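Local coordinates for protein aminoacyl-tRNA synthetase (Cryptosporidium parvum, PDB 5F9Z) that probably attaches proline to tRNA(Pro) using ATP, as a class II prolyl-tRNA synthetase, and here binds halofuginone and an ATP analogue, at residues K182-M187 with H269-G274; D222-I227 with A240-L245. One frame throughout, in Å; residues are numbered along the deposited sequence.

Contact 1 of 2, residues K182-M187 with H269-G274; sequences KEALEM and HQTSWG. With HFG (7-bromo-6-chloro-3-{3-[(2R,3S)-3-hydroxypiperidin-2-yl]-2-oxopropyl}quinazolin-4(3H)-one), chain E.
Thr271 OG1 is gripped by two hydrogen bonds: it accepts the indole N-H of Trp273, NE1 to OG1 3.1 Å, and it pairs with the hydroxyl of Thr176 on the next strand. The indole bond lies in the ring plane but is bent, 137° at the hydrogen. Threonine suits this buried place, since its hydroxyl serves these partners while its methyl faces the helix. With OG1 in the crowded position between backbone N and carbonyl carbon (chi1 80°), CG2 stands anti to the carbonyl carbon and meets the helix backbone, 3.2 Å from Ala184 O and 3.7 Å from Ala184 CB. A methyl as small as that of Ala184 lets the helix settle close, its CB also 4.0 Å from His269 CB. One turn on, Met187 crosses both Thr271 and Trp273 at about a right angle. Its chain leaves anti to the backbone N and bends at chi2, bringing the flexible thioether's CE to 3.5 Å from Trp273 CZ2. Segments 269-274 and 182-187 run nearly parallel, 9° between their axes; the first lies on strand 265-276, flanked in its sheet by strands 168-178 and 236-247, the second on helix 181-202, while helix 125-135 touches Gln270 and Ser272.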
# COMPACT_ATOMS: atom_id res chain seq x y z
N LYS A 182 -23.21 15.33 5.94
CA LYS A 182 -23.29 14.84 4.57
C LYS A 182 -22.05 15.20 3.77
O LYS A 182 -21.50 14.36 3.04
CB LYS A 182 -24.55 15.40 3.90
CG LYS A 182 -24.65 15.15 2.40
CD LYS A 182 -26.00 15.60 1.88
CE LYS A 182 -26.07 15.51 0.36
NZ LYS A 182 -25.14 16.48 -0.29
N GLU A 183 -21.57 16.44 3.90
CA GLU A 183 -20.36 16.85 3.20
C GLU A 183 -19.14 16.09 3.70
O GLU A 183 -18.22 15.81 2.93
CB GLU A 183 -20.15 18.35 3.34
CG GLU A 183 -19.08 18.93 2.43
CD GLU A 183 -18.75 20.37 2.76
OE1 GLU A 183 -17.81 20.60 3.55
OE2 GLU A 183 -19.44 21.28 2.24
N ALA A 184 -19.11 15.75 5.00
CA ALA A 184 -17.98 15.01 5.54
C ALA A 184 -17.96 13.58 5.04
O ALA A 184 -16.90 13.06 4.67
CB ALA A 184 -18.02 15.04 7.07
N LEU A 185 -19.12 12.92 5.00
CA LEU A 185 -19.17 11.54 4.52
C LEU A 185 -18.79 11.47 3.04
O LEU A 185 -18.12 10.52 2.62
CB LEU A 185 -20.57 10.96 4.74
CG LEU A 185 -20.80 9.53 4.25
CD1 LEU A 185 -19.78 8.57 4.86
CD2 LEU A 185 -22.22 9.08 4.54
N GLU A 186 -19.22 12.45 2.25
CA GLU A 186 -18.78 12.52 0.86
C GLU A 186 -17.26 12.65 0.76
O GLU A 186 -16.65 12.09 -0.16
CB GLU A 186 -19.46 13.68 0.14
CG GLU A 186 -20.96 13.50 -0.02
CD GLU A 186 -21.67 14.79 -0.42
OE1 GLU A 186 -21.01 15.85 -0.44
OE2 GLU A 186 -22.88 14.74 -0.70
N MET A 187 -16.65 13.36 1.71
CA MET A 187 -15.19 13.44 1.74
C MET A 187 -14.57 12.09 2.10
O MET A 187 -13.51 11.73 1.58
CB MET A 187 -14.75 14.52 2.73
CG MET A 187 -13.25 14.76 2.77
SD MET A 187 -12.64 15.52 1.25
CE MET A 187 -10.89 15.55 1.57
N HIS A 269 -18.08 18.68 11.61
CA HIS A 269 -18.14 17.30 11.14
C HIS A 269 -16.81 16.98 10.46
O HIS A 269 -16.54 17.45 9.36
CB HIS A 269 -19.31 17.10 10.19
CG HIS A 269 -20.62 17.57 10.74
ND1 HIS A 269 -21.55 16.72 11.30
CD2 HIS A 269 -21.15 18.82 10.83
CE1 HIS A 269 -22.60 17.42 11.70
NE2 HIS A 269 -22.38 18.69 11.43
N GLN A 270 -15.99 16.17 11.13
CA GLN A 270 -14.60 15.96 10.72
C GLN A 270 -14.41 14.60 10.07
O GLN A 270 -15.19 13.66 10.28
CB GLN A 270 -13.66 16.08 11.93
CG GLN A 270 -13.67 17.45 12.59
CD GLN A 270 -12.81 17.48 13.84
OE1 GLN A 270 -13.31 17.34 14.95
NE2 GLN A 270 -11.51 17.68 13.65
N THR A 271 -13.36 14.51 9.26
CA THR A 271 -12.89 13.26 8.68
C THR A 271 -11.38 13.16 8.88
O THR A 271 -10.69 14.17 9.04
CB THR A 271 -13.21 13.14 7.18
OG1 THR A 271 -12.24 13.88 6.43
CG2 THR A 271 -14.60 13.69 6.87
N SER A 272 -10.88 11.93 8.86
CA SER A 272 -9.44 11.71 8.88
C SER A 272 -9.14 10.42 8.13
O SER A 272 -9.92 9.47 8.15
CB SER A 272 -8.89 11.63 10.31
OG SER A 272 -9.14 10.37 10.89
N TRP A 273 -7.99 10.41 7.45
CA TRP A 273 -7.64 9.33 6.54
C TRP A 273 -6.13 9.24 6.43
O TRP A 273 -5.43 10.25 6.53
CB TRP A 273 -8.28 9.53 5.16
CG TRP A 273 -8.65 10.97 4.87
CD1 TRP A 273 -9.75 11.65 5.31
CD2 TRP A 273 -7.90 11.91 4.07
NE1 TRP A 273 -9.74 12.94 4.84
CE2 TRP A 273 -8.62 13.12 4.07
CE3 TRP A 273 -6.71 11.83 3.35
CZ2 TRP A 273 -8.17 14.25 3.39
CZ3 TRP A 273 -6.27 12.95 2.67
CH2 TRP A 273 -7.00 14.15 2.70
N GLY A 274 -5.63 8.03 6.24
CA GLY A 274 -4.19 7.80 6.24
C GLY A 274 -3.78 6.68 5.33
O GLY A 274 -4.51 5.70 5.14
O4' HFG E . -4.47 7.19 13.90
C21 HFG E . -5.57 6.71 13.99
C3' HFG E . -6.74 7.30 13.17
C2' HFG E . -6.29 8.16 11.99
N1' HFG E . -5.49 9.22 12.43
C6' HFG E . -4.69 9.76 11.37
C5' HFG E . -5.22 9.37 9.99
C4' HFG E . -5.24 7.94 9.80
C39 HFG E . -5.53 7.26 11.00
O7' HFG E . -6.39 6.04 10.70
C1' HFG E . -5.83 5.43 14.98
N3 HFG E . -4.67 5.29 15.95
C4 HFG E . -4.49 6.24 16.95
O11 HFG E . -5.26 7.19 17.06
C10 HFG E . -3.44 6.11 17.82
C5 HFG E . -3.22 7.07 18.88
C2 HFG E . -3.84 4.27 15.85
N1 HFG E . -2.80 4.11 16.68
C9 HFG E . -2.60 5.03 17.68
C8 HFG E . -1.51 4.86 18.55
C7 HFG E . -1.30 5.81 19.58
BR1 HFG E . 0.21 5.58 20.80
C6 HFG E . -2.16 6.91 19.73
CL1 HFG E . -1.89 8.08 21.02

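Contact 2 of 2, residues D222-I227 with A240-L245. With HFG (7-bromo-6-chloro-3-{3-[(2R,3S)-3-hydroxypiperidin-2-yl]-2-oxopropyl}quinazolin-4(3H)-one), chain E; ANP (phosphoaminophosphonic acid-adenylate ester), chain D.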
# COMPACT_ATOMS: atom_id res chain seq x y z
N ASP A 222 -17.24 7.79 13.96
CA ASP A 222 -18.55 7.17 13.78
C ASP A 222 -18.51 6.04 12.76
O ASP A 222 -19.01 4.94 13.04
CB ASP A 222 -19.58 8.22 13.35
CG ASP A 222 -19.92 9.20 14.46
OD1 ASP A 222 -19.74 8.83 15.65
OD2 ASP A 222 -20.37 10.32 14.16
N ILE A 223 -17.93 6.29 11.59
CA ILE A 223 -17.85 5.30 10.52
C ILE A 223 -16.41 5.24 10.04
O ILE A 223 -15.81 6.27 9.72
CB ILE A 223 -18.79 5.66 9.35
CG1 ILE A 223 -20.24 5.74 9.83
CG2 ILE A 223 -18.65 4.63 8.23
CD1 ILE A 223 -21.22 6.15 8.74
N THR A 224 -15.86 4.03 9.99
CA THR A 224 -14.51 3.79 9.47
C THR A 224 -14.63 2.93 8.22
O THR A 224 -14.99 1.75 8.30
CB THR A 224 -13.62 3.12 10.51
OG1 THR A 224 -13.39 4.02 11.60
CG2 THR A 224 -12.28 2.74 9.89
N LYS A 225 -14.33 3.52 7.07
CA LYS A 225 -14.25 2.79 5.81
C LYS A 225 -12.79 2.51 5.49
O LYS A 225 -11.89 3.26 5.88
CB LYS A 225 -14.91 3.58 4.68
CG LYS A 225 -16.39 3.85 4.92
CD LYS A 225 -17.05 4.47 3.70
CE LYS A 225 -18.55 4.61 3.92
NZ LYS A 225 -19.24 5.16 2.71
N SER A 226 -12.55 1.41 4.78
CA SER A 226 -11.19 0.98 4.52
C SER A 226 -11.13 0.20 3.22
O SER A 226 -12.15 -0.16 2.63
CB SER A 226 -10.65 0.11 5.67
OG SER A 226 -11.31 -1.14 5.70
N ILE A 227 -9.90 -0.04 2.76
CA ILE A 227 -9.62 -0.96 1.67
C ILE A 227 -8.78 -2.08 2.25
O ILE A 227 -7.73 -1.83 2.86
CB ILE A 227 -8.90 -0.26 0.50
CG1 ILE A 227 -7.82 0.69 1.01
CG2 ILE A 227 -9.90 0.50 -0.36
CD1 ILE A 227 -6.96 1.27 -0.09
N ALA A 240 -5.21 -1.89 3.76
CA ALA A 240 -4.40 -1.12 2.83
C ALA A 240 -4.41 0.37 3.17
O ALA A 240 -3.38 1.04 3.05
CB ALA A 240 -4.89 -1.35 1.40
N ALA A 241 -5.56 0.89 3.58
CA ALA A 241 -5.69 2.29 3.98
C ALA A 241 -6.98 2.42 4.78
O ALA A 241 -7.70 1.44 4.99
CB ALA A 241 -5.68 3.23 2.77
N THR A 242 -7.27 3.64 5.24
CA THR A 242 -8.45 3.86 6.06
C THR A 242 -8.93 5.29 5.90
O THR A 242 -8.14 6.21 5.65
CB THR A 242 -8.17 3.56 7.54
OG1 THR A 242 -9.37 3.75 8.30
CG2 THR A 242 -7.09 4.47 8.07
N SER A 243 -10.24 5.47 6.03
CA SER A 243 -10.89 6.77 5.92
C SER A 243 -12.03 6.81 6.92
O SER A 243 -12.96 6.00 6.83
CB SER A 243 -11.39 7.02 4.49
OG SER A 243 -11.91 8.33 4.36
N HIS A 244 -11.96 7.74 7.86
CA HIS A 244 -12.89 7.79 8.99
C HIS A 244 -13.89 8.92 8.83
O HIS A 244 -13.53 10.03 8.43
CB HIS A 244 -12.14 7.97 10.31
CG HIS A 244 -10.98 7.05 10.49
ND1 HIS A 244 -11.13 5.72 10.83
CD2 HIS A 244 -9.64 7.26 10.38
CE1 HIS A 244 -9.94 5.16 10.92
NE2 HIS A 244 -9.02 6.07 10.65
N LEU A 245 -15.15 8.63 9.14
CA LEU A 245 -16.16 9.67 9.37
C LEU A 245 -16.17 9.94 10.86
O LEU A 245 -16.89 9.29 11.63
CB LEU A 245 -17.52 9.24 8.84
CG LEU A 245 -18.66 10.23 9.14
CD1 LEU A 245 -18.37 11.59 8.51
CD2 LEU A 245 -20.00 9.69 8.67
O4' HFG E . -4.47 7.19 13.90
C21 HFG E . -5.57 6.71 13.99
C3' HFG E . -6.74 7.30 13.17
C2' HFG E . -6.29 8.16 11.99
N1' HFG E . -5.49 9.22 12.43
C6' HFG E . -4.69 9.76 11.37
C5' HFG E . -5.22 9.37 9.99
C4' HFG E . -5.24 7.94 9.80
C39 HFG E . -5.53 7.26 11.00
O7' HFG E . -6.39 6.04 10.70
C1' HFG E . -5.83 5.43 14.98
N3 HFG E . -4.67 5.29 15.95
C4 HFG E . -4.49 6.24 16.95
O11 HFG E . -5.26 7.19 17.06
C10 HFG E . -3.44 6.11 17.82
C5 HFG E . -3.22 7.07 18.88
C2 HFG E . -3.84 4.27 15.85
N1 HFG E . -2.80 4.11 16.68
C9 HFG E . -2.60 5.03 17.68
C8 HFG E . -1.51 4.86 18.55
C7 HFG E . -1.30 5.81 19.58
BR1 HFG E . 0.21 5.58 20.80
C6 HFG E . -2.16 6.91 19.73
CL1 HFG E . -1.89 8.08 21.02
PG ANP D . -3.41 -1.67 13.33
O1G ANP D . -4.21 -2.32 14.41
O2G ANP D . -2.92 -2.77 12.32
O3G ANP D . -2.15 -0.95 13.96
PB ANP D . -4.12 1.03 13.00
O1B ANP D . -5.42 1.62 13.62
O2B ANP D . -3.02 1.10 14.01
N3B ANP D . -4.38 -0.55 12.51
PA ANP D . -4.03 3.40 11.61
O1A ANP D . -3.60 4.14 12.82
O2A ANP D . -5.52 3.53 11.30
O3A ANP D . -3.71 1.85 11.74
O5' ANP D . -3.14 3.91 10.40
C5' ANP D . -3.69 4.05 9.07
C4' ANP D . -3.16 2.94 8.19
O4' ANP D . -1.73 2.87 8.33
C3' ANP D . -3.66 1.54 8.54
O3' ANP D . -4.89 1.27 7.88
C2' ANP D . -2.53 0.65 8.02
O2' ANP D . -2.72 0.30 6.66
C1' ANP D . -1.29 1.53 8.18
N9 ANP D . -0.45 1.20 9.33
C8 ANP D . -0.85 1.07 10.64
N7 ANP D . 0.12 0.78 11.47
C5 ANP D . 1.24 0.72 10.66
C6 ANP D . 2.60 0.46 10.93
N6 ANP D . 3.07 0.19 12.15
N1 ANP D . 3.46 0.48 9.89
C2 ANP D . 2.99 0.76 8.67
N3 ANP D . 1.74 1.02 8.29
C4 ANP D . 0.91 0.99 9.34
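His244 and Thr224 lie side by side and point the same way, a non-hydrogen-bonded antiparallel pair whose side chains bond instead. Thr224 OG1 meets the imidazole edge in the ring plane, 2.9 Å from His244 ND1, and accepts the backbone N-H of Phe218. At the other nitrogen, His244 NE2 donates to halofuginone O7' over 2.6 Å in a nearly straight bond (166°). A histidine suits this place because its two ring nitrogens can link strand and ligand; the two in-plane bonds fix the ring's rotation, and Thr224 is second shell to the drug. On the same face Thr242 crosses Thr224 obliquely, Thr224 CG2 lying 3.5 Å from Thr242 OG1, while Thr242 CG2 turns to halofuginone and to the ribose C5' of the ATP analogue. The opposite face is apolar at its ends, where Ile223 CD1 meets Leu245 CD2 at 3.7 Å and Ile227 CD1 rests on the small Ala241 CB; between them Lys225 reaches a salt bridge with Asp189, and Ser243 OG bonds Val188 O. Asp222 N and Ile223 N both donate to Leu245 O, a classic beta bulge. The two segments belong to a beta hairpin, strands 223-231 and 236-247, in the class II synthetase core, one face lining the active site.

Overall arrangement
Both contacts are buried in the catalytic core, their centres about 10 Å apart, but contact 2 lies nearer the chain's centre, about 14 Å from it against about 21 Å, centre to centre. Contact 2 is nested along the chain inside the loop closed by contact 1. They meet where strands 265-276 and 236-247 are neighbours: Ser272 O lies 2.7 Å from His244 N, a probable backbone hydrogen bond. Contact 1 packs a helix on a strand through small and apolar side chains; contact 2 is strand on strand, with a ladder of backbone bonds. Contact 2 meets halofuginone by a side-chain bond, contact 1 mainly by backbone atoms of Trp273 and Gly274, with Ser272 OG.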